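Local coordinates for protein aldo-keto reductase 1 (Coptotermes gestroi, PDB 5KET) that binds NADP and probably works as an oxidoreductase, using this cofactor to reduce carbonyl groups as other aldo-keto reductases do, at residues P122-Q126 with F142-T148; L197-F201 with F245-D250; R318-M322 with E333-D337. All blocks are in the same frame, centred on the assembly; numbering follows the deposited sequence.

Interaction 1: P122-Q126 with F142-T148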
# COMPACT_ATOMS: atom_id res chain seq x y z
N PRO A 122 -10.59 -1.80 5.93
CA PRO A 122 -12.01 -2.02 6.11
C PRO A 122 -12.45 -2.01 7.56
O PRO A 122 -13.63 -1.72 7.85
CB PRO A 122 -12.24 -3.39 5.48
CG PRO A 122 -11.00 -3.78 4.82
CD PRO A 122 -9.89 -2.89 5.23
N VAL A 123 -11.58 -2.37 8.49
CA VAL A 123 -11.93 -2.51 9.90
C VAL A 123 -11.66 -1.19 10.59
O VAL A 123 -10.53 -0.70 10.58
CB VAL A 123 -11.14 -3.65 10.56
CG1 VAL A 123 -11.42 -3.70 12.05
CG2 VAL A 123 -11.43 -4.99 9.88
N GLY A 124 -12.69 -0.61 11.18
CA GLY A 124 -12.54 0.66 11.86
C GLY A 124 -12.16 0.50 13.33
O GLY A 124 -12.52 -0.46 13.99
N PHE A 125 -11.39 1.46 13.82
CA PHE A 125 -11.16 1.63 15.25
C PHE A 125 -12.03 2.79 15.71
O PHE A 125 -12.28 3.73 14.96
CB PHE A 125 -9.70 1.92 15.59
CG PHE A 125 -8.71 0.97 14.98
CD1 PHE A 125 -9.10 -0.24 14.44
CD2 PHE A 125 -7.36 1.30 14.95
CE1 PHE A 125 -8.17 -1.09 13.87
CE2 PHE A 125 -6.44 0.46 14.40
CZ PHE A 125 -6.84 -0.75 13.85
N GLN A 126 -12.49 2.72 16.95
CA GLN A 126 -13.21 3.87 17.49
C GLN A 126 -12.23 4.99 17.71
O GLN A 126 -11.14 4.79 18.25
CB GLN A 126 -13.91 3.54 18.81
CG GLN A 126 -14.40 2.15 18.93
CD GLN A 126 -14.76 1.86 20.35
OE1 GLN A 126 -14.66 2.72 21.20
NE2 GLN A 126 -15.18 0.64 20.63
N PHE A 142 -8.96 -3.61 23.31
CA PHE A 142 -8.65 -2.93 22.06
C PHE A 142 -9.94 -2.36 21.47
O PHE A 142 -10.84 -3.11 21.08
CB PHE A 142 -7.98 -3.87 21.08
CG PHE A 142 -7.61 -3.22 19.79
CD1 PHE A 142 -6.71 -2.17 19.78
CD2 PHE A 142 -8.16 -3.65 18.60
CE1 PHE A 142 -6.37 -1.56 18.61
CE2 PHE A 142 -7.82 -3.03 17.42
CZ PHE A 142 -6.92 -1.99 17.43
N LEU A 143 -10.01 -1.03 21.39
CA LEU A 143 -11.23 -0.32 20.98
C LEU A 143 -11.46 -0.46 19.48
O LEU A 143 -10.80 0.20 18.68
CB LEU A 143 -11.12 1.15 21.36
CG LEU A 143 -11.81 1.60 22.65
CD1 LEU A 143 -11.49 0.65 23.78
CD2 LEU A 143 -11.35 3.00 22.99
N ILE A 144 -12.42 -1.30 19.10
CA ILE A 144 -12.79 -1.49 17.70
C ILE A 144 -14.16 -0.88 17.46
O ILE A 144 -15.04 -0.96 18.33
CB ILE A 144 -12.78 -2.99 17.33
CG1 ILE A 144 -11.35 -3.50 17.42
CG2 ILE A 144 -13.31 -3.21 15.94
CD1 ILE A 144 -11.14 -4.77 16.72
N ASP A 145 -14.33 -0.25 16.30
CA ASP A 145 -15.63 0.30 15.92
C ASP A 145 -16.37 -0.77 15.13
O ASP A 145 -16.14 -0.95 13.93
CB ASP A 145 -15.47 1.59 15.14
CG ASP A 145 -16.79 2.28 14.89
OD1 ASP A 145 -16.78 3.45 14.46
OD2 ASP A 145 -17.85 1.65 15.14
N THR A 146 -17.27 -1.47 15.81
CA THR A 146 -18.19 -2.43 15.22
C THR A 146 -19.08 -1.81 14.15
O THR A 146 -19.68 -2.55 13.36
CB THR A 146 -19.06 -3.00 16.33
OG1 THR A 146 -20.11 -2.04 16.63
CG2 THR A 146 -18.23 -3.18 17.58
N SER A 147 -19.20 -0.48 14.10
CA SER A 147 -20.22 0.20 13.30
C SER A 147 -19.68 0.74 11.99
O SER A 147 -20.26 1.66 11.41
CB SER A 147 -20.84 1.34 14.11
OG SER A 147 -19.87 2.33 14.39
N THR A 148 -18.56 0.20 11.51
CA THR A 148 -17.97 0.70 10.28
C THR A 148 -18.93 0.49 9.12
O THR A 148 -19.30 -0.64 8.81
CB THR A 148 -16.63 0.02 10.01
OG1 THR A 148 -15.78 0.14 11.16
CG2 THR A 148 -15.95 0.66 8.81

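Interaction 2: L197-F201 with F245-D250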
# COMPACT_ATOMS: atom_id res chain seq x y z
N LEU A 197 0.81 -8.56 -2.06
CA LEU A 197 0.98 -9.23 -3.34
C LEU A 197 2.46 -9.38 -3.66
O LEU A 197 3.21 -8.39 -3.63
CB LEU A 197 0.26 -8.45 -4.45
CG LEU A 197 -0.03 -9.07 -5.82
CD1 LEU A 197 -1.11 -8.27 -6.55
CD2 LEU A 197 1.21 -9.17 -6.69
N ASN A 198 2.87 -10.60 -3.98
CA ASN A 198 4.21 -10.94 -4.45
C ASN A 198 4.12 -12.33 -5.08
O ASN A 198 3.03 -12.86 -5.30
CB ASN A 198 5.22 -10.87 -3.31
CG ASN A 198 4.82 -11.70 -2.12
OD1 ASN A 198 4.28 -12.80 -2.26
ND2 ASN A 198 5.09 -11.18 -0.92
N VAL A 199 5.27 -12.94 -5.38
CA VAL A 199 5.21 -14.23 -6.06
C VAL A 199 4.74 -15.34 -5.13
O VAL A 199 4.30 -16.39 -5.61
CB VAL A 199 6.56 -14.62 -6.69
CG1 VAL A 199 7.02 -13.55 -7.67
CG2 VAL A 199 7.60 -14.89 -5.61
N TYR A 200 4.81 -15.14 -3.81
CA TYR A 200 4.25 -16.12 -2.88
C TYR A 200 2.76 -15.90 -2.61
O TYR A 200 2.12 -16.79 -2.05
CB TYR A 200 5.01 -16.09 -1.55
CG TYR A 200 6.38 -16.74 -1.63
CD1 TYR A 200 6.75 -17.50 -2.73
CD2 TYR A 200 7.30 -16.59 -0.59
CE1 TYR A 200 8.00 -18.10 -2.81
CE2 TYR A 200 8.54 -17.19 -0.65
CZ TYR A 200 8.89 -17.93 -1.77
OH TYR A 200 10.13 -18.52 -1.83
N PHE A 201 2.21 -14.76 -3.03
CA PHE A 201 0.85 -14.31 -2.77
C PHE A 201 0.43 -13.43 -3.96
O PHE A 201 0.26 -12.21 -3.87
CB PHE A 201 0.78 -13.55 -1.45
CG PHE A 201 -0.61 -13.40 -0.90
CD1 PHE A 201 -1.41 -14.50 -0.67
CD2 PHE A 201 -1.11 -12.14 -0.59
CE1 PHE A 201 -2.68 -14.36 -0.16
CE2 PHE A 201 -2.37 -11.99 -0.09
CZ PHE A 201 -3.17 -13.10 0.12
N PHE A 245 8.97 -17.46 4.93
CA PHE A 245 9.24 -17.82 3.54
C PHE A 245 9.82 -16.62 2.81
O PHE A 245 9.13 -15.61 2.65
CB PHE A 245 7.98 -18.28 2.82
CG PHE A 245 7.54 -19.65 3.21
CD1 PHE A 245 6.73 -19.83 4.31
CD2 PHE A 245 7.95 -20.75 2.48
CE1 PHE A 245 6.32 -21.09 4.68
CE2 PHE A 245 7.55 -22.01 2.85
CZ PHE A 245 6.73 -22.19 3.95
N ASP A 246 11.07 -16.73 2.36
CA ASP A 246 11.71 -15.58 1.73
C ASP A 246 11.75 -15.76 0.22
O ASP A 246 12.57 -16.55 -0.29
CB ASP A 246 13.10 -15.38 2.30
CG ASP A 246 13.63 -13.98 2.05
OD1 ASP A 246 13.01 -13.23 1.26
OD2 ASP A 246 14.67 -13.63 2.64
N PRO A 247 10.93 -15.03 -0.54
CA PRO A 247 10.96 -15.16 -2.01
C PRO A 247 12.24 -14.64 -2.66
O PRO A 247 12.43 -14.86 -3.86
CB PRO A 247 9.74 -14.32 -2.45
CG PRO A 247 9.49 -13.38 -1.31
CD PRO A 247 9.92 -14.07 -0.07
N LEU A 248 13.11 -13.97 -1.92
CA LEU A 248 14.42 -13.65 -2.45
C LEU A 248 15.42 -14.78 -2.23
O LEU A 248 16.48 -14.78 -2.87
CB LEU A 248 14.97 -12.38 -1.80
CG LEU A 248 14.00 -11.19 -1.78
CD1 LEU A 248 14.28 -10.37 -0.56
CD2 LEU A 248 14.14 -10.40 -3.05
N THR A 249 15.13 -15.74 -1.36
CA THR A 249 15.97 -16.91 -1.21
C THR A 249 15.52 -18.07 -2.07
O THR A 249 16.25 -19.06 -2.16
CB THR A 249 16.02 -17.39 0.25
OG1 THR A 249 14.80 -18.08 0.57
CG2 THR A 249 16.23 -16.20 1.18
N ASP A 250 14.35 -17.98 -2.68
CA ASP A 250 13.81 -19.10 -3.44
C ASP A 250 14.73 -19.42 -4.62
O ASP A 250 15.14 -18.51 -5.35
CB ASP A 250 12.40 -18.80 -3.93
CG ASP A 250 11.73 -20.01 -4.58
OD1 ASP A 250 12.32 -20.62 -5.49
OD2 ASP A 250 10.61 -20.35 -4.15

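Interaction 3: R318-M322 with E333-D337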
# COMPACT_ATOMS: atom_id res chain seq x y z
N ARG A 318 -0.73 -15.17 3.23
CA ARG A 318 -0.67 -13.86 3.87
C ARG A 318 0.30 -13.86 5.03
O ARG A 318 0.23 -14.71 5.92
CB ARG A 318 -2.04 -13.44 4.38
CG ARG A 318 -3.15 -13.75 3.46
CD ARG A 318 -4.49 -13.63 4.15
NE ARG A 318 -5.51 -13.49 3.13
CZ ARG A 318 -5.65 -12.40 2.39
NH1 ARG A 318 -4.88 -11.34 2.61
NH2 ARG A 318 -6.59 -12.35 1.46
N ARG A 319 1.20 -12.88 5.03
CA ARG A 319 1.90 -12.50 6.25
C ARG A 319 1.24 -11.32 6.93
O ARG A 319 1.30 -11.20 8.15
CB ARG A 319 3.34 -12.12 5.95
CG ARG A 319 3.89 -12.95 4.87
CD ARG A 319 4.86 -12.21 3.97
NE ARG A 319 5.72 -13.22 3.33
CZ ARG A 319 6.94 -13.55 3.75
NH1 ARG A 319 7.47 -12.97 4.82
NH2 ARG A 319 7.62 -14.47 3.13
N PHE A 320 0.65 -10.42 6.14
CA PHE A 320 -0.11 -9.30 6.69
C PHE A 320 -1.55 -9.75 6.93
O PHE A 320 -2.50 -9.31 6.28
CB PHE A 320 -0.03 -8.10 5.75
CG PHE A 320 1.34 -7.50 5.65
CD1 PHE A 320 2.33 -8.11 4.89
CD2 PHE A 320 1.64 -6.33 6.33
CE1 PHE A 320 3.60 -7.56 4.81
CE2 PHE A 320 2.89 -5.77 6.25
CZ PHE A 320 3.88 -6.39 5.49
N ARG A 321 -1.68 -10.67 7.87
CA ARG A 321 -2.99 -11.12 8.29
C ARG A 321 -3.62 -10.09 9.22
O ARG A 321 -2.97 -9.14 9.68
CB ARG A 321 -2.92 -12.48 8.98
CG ARG A 321 -2.02 -13.48 8.30
CD ARG A 321 -2.25 -14.88 8.83
NE ARG A 321 -3.31 -15.58 8.10
CZ ARG A 321 -3.12 -16.27 6.98
NH1 ARG A 321 -1.90 -16.36 6.44
NH2 ARG A 321 -4.14 -16.87 6.38
N MET A 322 -4.90 -10.29 9.50
CA MET A 322 -5.67 -9.40 10.36
C MET A 322 -6.41 -10.28 11.37
O MET A 322 -7.63 -10.42 11.34
CB MET A 322 -6.64 -8.55 9.53
CG MET A 322 -6.72 -7.10 9.96
SD MET A 322 -7.89 -6.17 8.94
CE MET A 322 -7.09 -6.31 7.35
N GLU A 333 -16.68 -6.35 8.83
CA GLU A 333 -15.98 -6.07 7.59
C GLU A 333 -14.55 -6.59 7.65
O GLU A 333 -13.60 -5.86 7.33
CB GLU A 333 -15.99 -4.57 7.30
CG GLU A 333 -17.38 -3.98 7.12
CD GLU A 333 -18.11 -4.52 5.88
OE1 GLU A 333 -17.45 -5.15 5.02
OE2 GLU A 333 -19.33 -4.30 5.78
N HIS A 334 -14.39 -7.82 8.06
CA HIS A 334 -13.08 -8.45 8.00
C HIS A 334 -12.87 -9.04 6.61
O HIS A 334 -13.70 -9.83 6.14
CB HIS A 334 -12.95 -9.53 9.06
CG HIS A 334 -11.56 -10.07 9.19
ND1 HIS A 334 -11.13 -11.19 8.50
CD2 HIS A 334 -10.49 -9.63 9.89
CE1 HIS A 334 -9.87 -11.42 8.79
NE2 HIS A 334 -9.45 -10.49 9.63
N PRO A 335 -11.77 -8.70 5.93
CA PRO A 335 -11.67 -9.01 4.50
C PRO A 335 -11.17 -10.40 4.17
O PRO A 335 -11.39 -10.86 3.04
CB PRO A 335 -10.69 -7.95 3.99
CG PRO A 335 -9.81 -7.68 5.18
CD PRO A 335 -10.67 -7.83 6.40
N TYR A 336 -10.50 -11.10 5.09
CA TYR A 336 -9.76 -12.30 4.74
C TYR A 336 -10.48 -13.59 5.12
O TYR A 336 -9.87 -14.66 5.07
CB TYR A 336 -8.37 -12.26 5.37
CG TYR A 336 -7.62 -10.98 5.09
CD1 TYR A 336 -6.83 -10.40 6.06
CD2 TYR A 336 -7.73 -10.33 3.86
CE1 TYR A 336 -6.15 -9.23 5.82
CE2 TYR A 336 -7.05 -9.16 3.62
CZ TYR A 336 -6.26 -8.61 4.60
OH TYR A 336 -5.58 -7.44 4.37
N ASP A 337 -11.76 -13.52 5.49
CA ASP A 337 -12.54 -14.75 5.58
C ASP A 337 -12.98 -15.21 4.19
O ASP A 337 -13.00 -16.41 3.91
CB ASP A 337 -13.75 -14.55 6.48
CG ASP A 337 -13.36 -14.24 7.91
OD1 ASP A 337 -12.24 -14.62 8.31
OD2 ASP A 337 -14.18 -13.60 8.62

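Interaction 1: P122-Q126 with F142-T148
The side-chain amide of Gln126 reaches across to the backbone of Ile144, NE2 donating to Ile144 O over 2.8 Å with a nearly straight N-H...O angle of 163°. The contact belongs to the long loop that follows strand 114-119 of the (beta/alpha)8 barrel, corresponding to loop A of aldo-keto reductases, which here doubles back on itself as a short, weakly bonded antiparallel pair. Ile144 O lies close to the plane of the Gln126 amide, whereas the nitrogen stands well above the carbonyl plane of Ile144. An extended chain beyond CG carries the amide over the isoleucine backbone and lays OE1 beside Leu143, 3.4 Å from its CG, where the two side chains run at about a right angle. Nearer the barrel, Asp145 N donates to Gly124 O at 2.9 Å. The Asp145 carboxylate turns elsewhere, its OD1 forming a salt bridge with Arg94, while its CB packs against the backbone of Phe125. On the other flank Phe142 drives its ring edge into the face of Phe125, a T-shaped pair with centroids 5.0 Å apart and planes at 74°. The anti placement of the Phe142 CG relative to the backbone N (chi1 -178°) extends that ring toward Phe125. Tyr325 stacks on Phe142 and Trp134 meets Phe125, embedding the pair in a wider aromatic cluster. At the barrel end of the contact Pro122 lies near Asn173, an NADP-binding residue. There Thr148 closes the turn that begins at Asp145: its OG1 donates to Asp145 O at 3.0 Å and accepts a weak, bent bond from Gly124 N, while its CG2 rests 3.5 Å from Pro122 O.

Interaction 2: L197-F201 with F245-D250
Tyr200 and Pro247 bring the two backbones nearest, with CA atoms 6.8 Å apart; the tyrosine sits in a type I turn from Asn198 to Phe201, and the proline begins a short run of helical conformation leading to helix 251-260. The tyrosine ring bridges the separation. Pro247 lies over one face, its CB 3.8 Å from the Tyr200 ring centroid and only 18° from the normal, a CH-pi contact displaced toward the rim. The proline CD also touches CE2 of Tyr200 at 3.5 Å, whereas Phe245 CB meets the ring obliquely from the other side of its plane, 3.7 Å from Tyr200 CE2. Beside this, Val199 CG2 packs on Pro247 CB, and both residues lean on Leu268 of helix 264-273. These segments lie in the loops after the sixth and seventh barrel strands, and Pro247 is about 8 Å from the bound NADP by nearest atoms.

At the far end of the ring, Tyr200 OH donates to Asp250 OD2 over 3.0 Å, meeting the lone pair turned away from OD1. The other Asp250 oxygen, OD1, caps Val252 N at the start of helix 251-260. Tyr200 also forms a cation-pi contact with Lys313. One carboxylate thus serves two donors: the hydroxyl of the buried Tyr200 has as its partner the residue that caps the helix, and the negative charge of Asp250 is probably eased by both.

Interaction 3: R318-M322 with E333-D337
Tyr336 receives the guanidinium of Arg318 flat on one face of its ring, centres 3.8 Å apart and planes at 22°, a stacked cation-pi contact set off-centre. The pair joins two parts of the C-terminal tail that crosses the mouth of the (beta/alpha)8 barrel, in the place of loop C in aldo-keto reductases. Arg318 NH1 comes nearest, 3.2 Å from Tyr336 CE2, above the rim of the ring. The arginine chain is extended from CG to NE, and this brings its end over the ring. Pro335 lies across the opposite face of the tyrosine with CG over the centre, so that the ring is held between a charged plane and an aliphatic one. Met322 fills the flank: its CE approaches Tyr336 CE1 at 3.4 Å and Pro335 CG at 3.7 Å, brought there by a bend at chi3 (-63°). The imidazole ring of His334 comes in edge-on, its NE2 pointing at Met322 O and donating to it, although the modelled spacing is implausibly short and the exact length doubtful. With an alanine in place of Tyr336 the Arg318 guanidinium would probably lose the face it lies on, and a gap would be likely beside Met322 CE and Pro335.

One shell further out, Leu328 of helix 326-329, which lies between the two segments, packs on Met322 and on His334. Phe320 reaches away from Tyr336 into the NADP pocket, where it touches the cofactor and meets Trp30. Glu196 fixes this part of the tail against the end of strand 192-196, its OE2 accepting from Arg319 N and its OE1 from Phe320 N.

Overall arrangement
All three contacts lie in loops on the cofactor side of the barrel, and interaction 3 lies between the others, touching both. Pro122 and Val123 of interaction 1 pack on Pro335 and Met322, and Phe201 of interaction 2 packs on Arg318; interactions 1 and 2 remain about 13 Å apart at their nearest atoms. Interaction 1 is the most buried, folding a single loop on itself through a few backbone and side-chain hydrogen bonds and aromatic rings. The partly buried interaction 2 instead ties loops after two barrel strands by proline packing and one phenol-carboxylate bond. Interaction 3, also partly buried, closes the C-terminal tail with a charged stack, and its segment 318-322 touches NADP through Phe320.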